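Local coordinates for adherence and virulence protein A (Streptococcus pneumoniae, PDB 6PON), which binds fibronectin and contributes to pneumococcal adherence and virulence, and carries an N-terminal domain of the NFACT family, at the interface of chains A and B. Coordinates in Å, arbitrary orientation; residue numbers count along the deposited sequence, not the author numbering. Chains: chain A/B, Adherence and virulence protein A.

Contact 1: the interface of chains A and B. Residues chain A 222-223, 226; chain B 173, 181, 185, 199, 210.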
ATOM      1  N   PHE A 222       1.614   5.708   4.027  1.00 20.35           N
ATOM      2  CA  PHE A 222       2.737   6.396   4.656  1.00 20.84           C
ATOM      3  C   PHE A 222       2.392   7.848   4.948  1.00 22.69           C
ATOM      4  O   PHE A 222       2.666   8.347   6.044  1.00 20.38           O
ATOM      5  CB  PHE A 222       3.960   6.312   3.750  1.00 19.14           C
ATOM      6  CG  PHE A 222       5.231   6.843   4.373  1.00 21.94           C
ATOM      7  CD1 PHE A 222       5.490   8.213   4.414  1.00 23.59           C
ATOM      8  CD2 PHE A 222       6.185   5.970   4.880  1.00 15.49           C
ATOM      9  CE1 PHE A 222       6.678   8.700   4.978  1.00 19.89           C
ATOM     10  CE2 PHE A 222       7.349   6.450   5.441  1.00 21.49           C
ATOM     11  CZ  PHE A 222       7.603   7.817   5.490  1.00 16.34           C
ATOM     12  N   ARG A 223       1.824   8.543   3.958  1.00 21.96           N
ATOM     13  CA  ARG A 223       1.449   9.945   4.118  1.00 23.88           C
ATOM     14  C   ARG A 223       0.406  10.104   5.211  1.00 24.92           C
ATOM     15  O   ARG A 223       0.552  10.946   6.100  1.00 25.53           O
ATOM     16  CB  ARG A 223       0.906  10.518   2.800  1.00 16.00           C
ATOM     17  CG  ARG A 223       1.879  10.584   1.641  1.00 19.02           C
ATOM     18  CD  ARG A 223       3.090  11.473   1.960  1.00 19.67           C
ATOM     19  NE  ARG A 223       3.845  11.825   0.759  1.00 25.15           N
ATOM     20  CZ  ARG A 223       5.100  12.272   0.753  1.00 24.50           C
ATOM     21  NH1 ARG A 223       5.774  12.412   1.892  1.00 22.50           N
ATOM     22  NH2 ARG A 223       5.689  12.575  -0.395  1.00 20.79           N
ATOM     23  N   PHE A 226       1.584  10.248   8.672  1.00 24.38           N
ATOM     24  CA  PHE A 226       2.276  11.451   9.077  1.00 26.33           C
ATOM     25  C   PHE A 226       1.434  12.708   8.933  1.00 27.59           C
ATOM     26  O   PHE A 226       1.863  13.766   9.393  1.00 32.32           O
ATOM     27  CB  PHE A 226       3.587  11.577   8.307  1.00 22.36           C
ATOM     28  CG  PHE A 226       4.665  10.638   8.810  1.00 25.02           C
ATOM     29  CD1 PHE A 226       5.310  10.882  10.020  1.00 20.89           C
ATOM     30  CD2 PHE A 226       5.010   9.505   8.096  1.00 20.10           C
ATOM     31  CE1 PHE A 226       6.291  10.024  10.501  1.00 21.77           C
ATOM     32  CE2 PHE A 226       5.983   8.643   8.575  1.00 24.31           C
ATOM     33  CZ  PHE A 226       6.633   8.909   9.790  1.00 21.37           C
TER
ATOM     34  N   PRO B 173      10.607  12.393   7.500  1.00 25.75           N
ATOM     35  CA  PRO B 173       9.466  11.708   6.867  1.00 27.72           C
ATOM     36  C   PRO B 173       8.292  12.615   6.572  1.00 22.98           C
ATOM     37  O   PRO B 173       7.445  12.244   5.757  1.00 25.06           O
ATOM     38  CB  PRO B 173       9.086  10.628   7.895  1.00 23.73           C
ATOM     39  CG  PRO B 173       9.533  11.190   9.190  1.00 25.25           C
ATOM     40  CD  PRO B 173      10.768  12.011   8.912  1.00 26.18           C
ATOM     41  N   LEU B 181      10.296   8.964  -1.883  1.00 24.45           N
ATOM     42  CA  LEU B 181       9.545   8.082  -0.995  1.00 23.04           C
ATOM     43  C   LEU B 181       9.103   6.819  -1.715  1.00 22.23           C
ATOM     44  O   LEU B 181       9.149   5.725  -1.142  1.00 23.00           O
ATOM     45  CB  LEU B 181       8.335   8.823  -0.409  1.00 24.55           C
ATOM     46  CG  LEU B 181       7.389   8.038   0.516  1.00 21.93           C
ATOM     47  CD1 LEU B 181       8.135   7.447   1.712  1.00 19.06           C
ATOM     48  CD2 LEU B 181       6.231   8.907   0.981  1.00 18.11           C
ATOM     49  N   LEU B 185       9.993   2.971  -0.833  1.00 22.53           N
ATOM     50  CA  LEU B 185       8.978   1.977  -0.522  1.00 22.68           C
ATOM     51  C   LEU B 185       8.961   0.838  -1.533  1.00 23.64           C
ATOM     52  O   LEU B 185       8.510  -0.262  -1.200  1.00 24.53           O
ATOM     53  CB  LEU B 185       7.602   2.631  -0.450  1.00 19.37           C
ATOM     54  CG  LEU B 185       7.412   3.716   0.594  1.00 19.87           C
ATOM     55  CD1 LEU B 185       6.116   4.446   0.308  1.00 16.82           C
ATOM     56  CD2 LEU B 185       7.426   3.140   2.028  1.00 12.94           C
ATOM     57  N   PHE B 199      14.639   7.097   8.338  1.00 27.62           N
ATOM     58  CA  PHE B 199      13.908   8.306   8.659  1.00 27.93           C
ATOM     59  C   PHE B 199      14.331   8.849  10.018  1.00 27.25           C
ATOM     60  O   PHE B 199      14.685   8.102  10.933  1.00 26.70           O
ATOM     61  CB  PHE B 199      12.399   8.055   8.575  1.00 23.48           C
ATOM     62  CG  PHE B 199      11.948   7.666   7.184  1.00 23.72           C
ATOM     63  CD1 PHE B 199      11.799   8.622   6.201  1.00 22.33           C
ATOM     64  CD2 PHE B 199      11.714   6.341   6.854  1.00 24.28           C
ATOM     65  CE1 PHE B 199      11.404   8.267   4.913  1.00 25.26           C
ATOM     66  CE2 PHE B 199      11.311   5.979   5.568  1.00 22.34           C
ATOM     67  CZ  PHE B 199      11.161   6.946   4.600  1.00 21.46           C
ATOM     68  N   LEU B 210       4.549   2.116  12.276  1.00 18.65           N
ATOM     69  CA  LEU B 210       4.687   2.356  10.849  1.00 17.69           C
ATOM     70  C   LEU B 210       4.932   1.051  10.101  1.00 23.74           C
ATOM     71  O   LEU B 210       4.277   0.780   9.084  1.00 25.66           O
ATOM     72  CB  LEU B 210       5.806   3.354  10.580  1.00 15.32           C
ATOM     73  CG  LEU B 210       5.909   3.828   9.126  1.00 18.48           C
ATOM     74  CD1 LEU B 210       4.563   4.331   8.603  1.00 16.60           C
ATOM     75  CD2 LEU B 210       7.008   4.886   8.937  1.00 16.48           C
TER
HETATM   76  O   HOH W   1       4.912  12.010   4.595  1.00 27.79           O
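A:Phe222 enters a pocket of chain B with its ring turned so that faces, far end and edge each meet a different partner, a worked example of how one aromatic side chain can anchor a symmetric interface. The methyl CD1 of B:Leu181 lies over the centre of one ring face, 3.6 Å from the centroid. The opposite face is covered toward its rim by CE2 of A:Phe226, one helical turn further along the same helix. The far end of the ring meets a third aromatic group: A:Phe222 CZ stands over the face of B:Phe199, offset toward the rim, at 3.8 Å from B:Phe199 CZ. The two rings are inclined at about 49° and approach from opposite directions. Beside this end of the ring, CD2 of B:Leu210 reaches CE2 of A:Phe222 at 3.8 Å and also touches A:Phe226.

With CG trans to the backbone N (chi1 -173°), A:Phe222 holds its ring well away from its own helix, where it can penetrate the partner. B:Leu181 divides its work between its two branches. While CD1 caps the phenyl face, CD2 sits centrally over the flat face of the A:Arg223 guanidinium, 3.6 Å from A:Arg223 CZ. That leaves the guanidinium edge for polar contacts: A:Arg223 NH1 donates to water 1 at 2.9 Å along a nearly straight path (164° at H). Water 1 passes the link on to the carbonyl O of B:Pro173 at 2.8 Å, an oxygen lying in the plane of the A:Phe222 ring at its edge. The pyrrolidine ring of the same proline packs CB over a face of the A:Phe226 ring, offset toward its rim and 3.5 Å from A:Phe226 CZ.

All three chain A residues come from the C-terminal part of the long helix 204-227, whereas chain B builds the pocket from a loop, helix 178-187, the segment following helix 192-198, and its own helix 204-225.

Contact 2: the interface of chains A and B. Residues chain A 6, 206, 209-210, 213; chain B 225, 243-244.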
ATOM      1  N   PHE A   6      -5.577 -13.457 -14.886  1.00 13.08           N
ATOM      2  CA  PHE A   6      -6.208 -12.321 -14.227  1.00 12.17           C
ATOM      3  C   PHE A   6      -7.349 -11.760 -15.064  1.00 14.82           C
ATOM      4  O   PHE A   6      -8.462 -11.561 -14.566  1.00 16.21           O
ATOM      5  CB  PHE A   6      -5.160 -11.239 -13.962  1.00 15.02           C
ATOM      6  CG  PHE A   6      -5.698 -10.034 -13.253  1.00 13.85           C
ATOM      7  CD1 PHE A   6      -6.164 -10.128 -11.945  1.00 14.27           C
ATOM      8  CD2 PHE A   6      -5.732  -8.801 -13.878  1.00 15.15           C
ATOM      9  CE1 PHE A   6      -6.660  -9.023 -11.285  1.00 12.85           C
ATOM     10  CE2 PHE A   6      -6.223  -7.674 -13.196  1.00 14.98           C
ATOM     11  CZ  PHE A   6      -6.690  -7.801 -11.898  1.00 11.36           C
ATOM     12  N   THR A 206       0.087  -7.274 -16.037  1.00 15.92           N
ATOM     13  CA  THR A 206      -0.644  -7.385 -14.784  1.00 15.88           C
ATOM     14  C   THR A 206       0.318  -7.347 -13.612  1.00 15.26           C
ATOM     15  O   THR A 206       0.117  -6.598 -12.649  1.00 13.35           O
ATOM     16  CB  THR A 206      -1.459  -8.677 -14.759  1.00 17.73           C
ATOM     17  OG1 THR A 206      -2.385  -8.695 -15.857  1.00 16.73           O
ATOM     18  CG2 THR A 206      -2.219  -8.799 -13.441  1.00 14.28           C
ATOM     19  N   GLU A 209       1.687  -4.002 -12.965  1.00 15.35           N
ATOM     20  CA  GLU A 209       0.702  -3.130 -12.340  1.00 16.15           C
ATOM     21  C   GLU A 209       0.504  -3.485 -10.874  1.00 18.84           C
ATOM     22  O   GLU A 209       0.332  -2.593 -10.045  1.00 16.05           O
ATOM     23  CB  GLU A 209      -0.630  -3.190 -13.087  1.00 14.38           C
ATOM     24  CG  GLU A 209      -1.738  -2.421 -12.371  1.00 17.47           C
ATOM     25  CD  GLU A 209      -1.610  -0.915 -12.508  1.00 22.76           C
ATOM     26  OE1 GLU A 209      -0.630  -0.436 -13.128  1.00 25.32           O
ATOM     27  OE2 GLU A 209      -2.508  -0.208 -12.014  1.00 22.86           O
ATOM     28  N   LEU A 210       0.542  -4.782 -10.532  1.00 17.17           N
ATOM     29  CA  LEU A 210       0.387  -5.166  -9.132  1.00 17.98           C
ATOM     30  C   LEU A 210       1.562  -4.676  -8.289  1.00 19.12           C
ATOM     31  O   LEU A 210       1.370  -4.191  -7.164  1.00 19.58           O
ATOM     32  CB  LEU A 210       0.231  -6.681  -9.012  1.00 15.22           C
ATOM     33  CG  LEU A 210       0.164  -7.242  -7.586  1.00 15.59           C
ATOM     34  CD1 LEU A 210      -0.854  -6.509  -6.740  1.00 10.61           C
ATOM     35  CD2 LEU A 210      -0.120  -8.751  -7.577  1.00 11.39           C
ATOM     36  N   ILE A 213       0.936  -0.935  -7.757  1.00 20.49           N
ATOM     37  CA  ILE A 213      -0.167  -0.722  -6.830  1.00 18.17           C
ATOM     38  C   ILE A 213       0.289  -0.931  -5.392  1.00 23.30           C
ATOM     39  O   ILE A 213      -0.073  -0.158  -4.493  1.00 24.05           O
ATOM     40  CB  ILE A 213      -1.334  -1.659  -7.191  1.00 21.88           C
ATOM     41  CG1 ILE A 213      -2.169  -1.063  -8.319  1.00 23.25           C
ATOM     42  CG2 ILE A 213      -2.219  -1.926  -5.964  1.00 23.31           C
ATOM     43  CD1 ILE A 213      -3.195  -0.048  -7.806  1.00 30.41           C
TER
ATOM     44  N   PHE B 225      -6.966  -5.513  -5.229  1.00 19.54           N
ATOM     45  CA  PHE B 225      -6.611  -5.652  -6.631  1.00 20.58           C
ATOM     46  C   PHE B 225      -7.270  -6.879  -7.242  1.00 17.58           C
ATOM     47  O   PHE B 225      -7.673  -6.848  -8.409  1.00 18.05           O
ATOM     48  CB  PHE B 225      -5.081  -5.709  -6.764  1.00 18.42           C
ATOM     49  CG  PHE B 225      -4.592  -5.762  -8.173  1.00 15.74           C
ATOM     50  CD1 PHE B 225      -4.459  -4.605  -8.914  1.00 18.36           C
ATOM     51  CD2 PHE B 225      -4.255  -6.964  -8.760  1.00 14.11           C
ATOM     52  CE1 PHE B 225      -4.000  -4.647 -10.232  1.00 18.08           C
ATOM     53  CE2 PHE B 225      -3.799  -7.009 -10.062  1.00 16.72           C
ATOM     54  CZ  PHE B 225      -3.664  -5.847 -10.800  1.00 13.83           C
ATOM     55  N   PRO B 243      -8.272  -0.595 -14.997  1.00 24.04           N
ATOM     56  CA  PRO B 243      -7.278   0.330 -15.567  1.00 22.68           C
ATOM     57  C   PRO B 243      -5.881   0.066 -15.016  1.00 24.06           C
ATOM     58  O   PRO B 243      -5.684  -0.124 -13.808  1.00 20.12           O
ATOM     59  CB  PRO B 243      -7.806   1.716 -15.174  1.00 22.84           C
ATOM     60  CG  PRO B 243      -8.741   1.447 -13.996  1.00 28.29           C
ATOM     61  CD  PRO B 243      -9.360   0.112 -14.295  1.00 20.65           C
ATOM     62  N   PHE B 244      -4.912   0.017 -15.928  1.00 28.17           N
ATOM     63  CA  PHE B 244      -3.497  -0.097 -15.605  1.00 25.24           C
ATOM     64  C   PHE B 244      -2.828   1.272 -15.746  1.00 28.10           C
ATOM     65  O   PHE B 244      -3.407   2.221 -16.272  1.00 32.17           O
ATOM     66  CB  PHE B 244      -2.814  -1.127 -16.518  1.00 21.91           C
ATOM     67  CG  PHE B 244      -3.147  -2.558 -16.202  1.00 16.57           C
ATOM     68  CD1 PHE B 244      -4.055  -2.881 -15.210  1.00 15.98           C
ATOM     69  CD2 PHE B 244      -2.528  -3.590 -16.910  1.00 16.75           C
ATOM     70  CE1 PHE B 244      -4.368  -4.215 -14.936  1.00 18.72           C
ATOM     71  CE2 PHE B 244      -2.807  -4.924 -16.646  1.00 15.93           C
ATOM     72  CZ  PHE B 244      -3.740  -5.253 -15.661  1.00 15.70           C
TER
HETATM   73  O   HOH W   2      -4.837  -0.929 -11.489  1.00 22.77           O
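A:Glu209 and B:Pro243 meet through water 2, which lies 2.5 Å from the carboxylate oxygen OE2 of A:Glu209. The same water is 2.6 Å from the carbonyl O of B:Pro243, so a water bridge joins a helix of one NFACT-family domain to a loop of the other. Helices 192-198 and 204-227, with the short turn between them, form the helix-hairpin-helix motif typical of NFACT proteins, and A:Thr206 and A:Glu209 stand on the first turns of its second helix.

The aliphatic part of A:Glu209 packs on a flat partner, the B:Phe244 ring. Its CB sits over the centre of that ring, and CG approaches B:Phe244 CD1 at 3.7 Å. A bend at chi2 (75°) turns the carboxylate back over the backbone of B:Phe244, with its plane 17° from that of the ring, while bringing OE2 to the water. Further along the ring, A:Thr206 lies toward the same face: its CA is 3.8 Å from B:Phe244 CE2, and its hydroxyl OG1 comes in low beside the rim at CZ.

B:Phe225, the last residue of helix 204-225, is inserted between two chain A surfaces. The ring planes of B:Phe225 and A:Phe6 are almost parallel, about 5° apart, yet displaced so far that they meet at their rims, A:Phe6 CZ lying 3.5 Å from B:Phe225 CE2. On the opposite face, A:Leu210 approaches obliquely with CB toward the rim and CD1 reaching B:Phe225 CD2 at 4.0 Å. A:Glu209 contributes again here, its CG standing 3.8 Å from B:Phe225 CE1, so this one methylene touches both partner phenylalanines. The backbone O of B:Phe225 lies in the plane of the A:Phe6 ring at its edge, where the polarised C-H groups may favour it. A:Ile213, one turn beyond A:Glu209, borders the B:Phe225 side at longer range.

Contact 1 and contact 2 lie about 23 Å apart, measured between the centres of their C-alpha atoms, and use opposite ends of helix 204-227 of chain A. The corresponding helix of chain B also contributes to both, through B:Leu210 in contact 1 and its final residue in contact 2. Residue 210 thus works in both patches, once from each chain. Because the interface is two-fold symmetric, each patch recurs with the chains exchanged, so the paired long helices are in contact near both ends. Such repeated aromatic packing is compatible with a stable dimer, although the structure alone does not show that it forms on the bacterium.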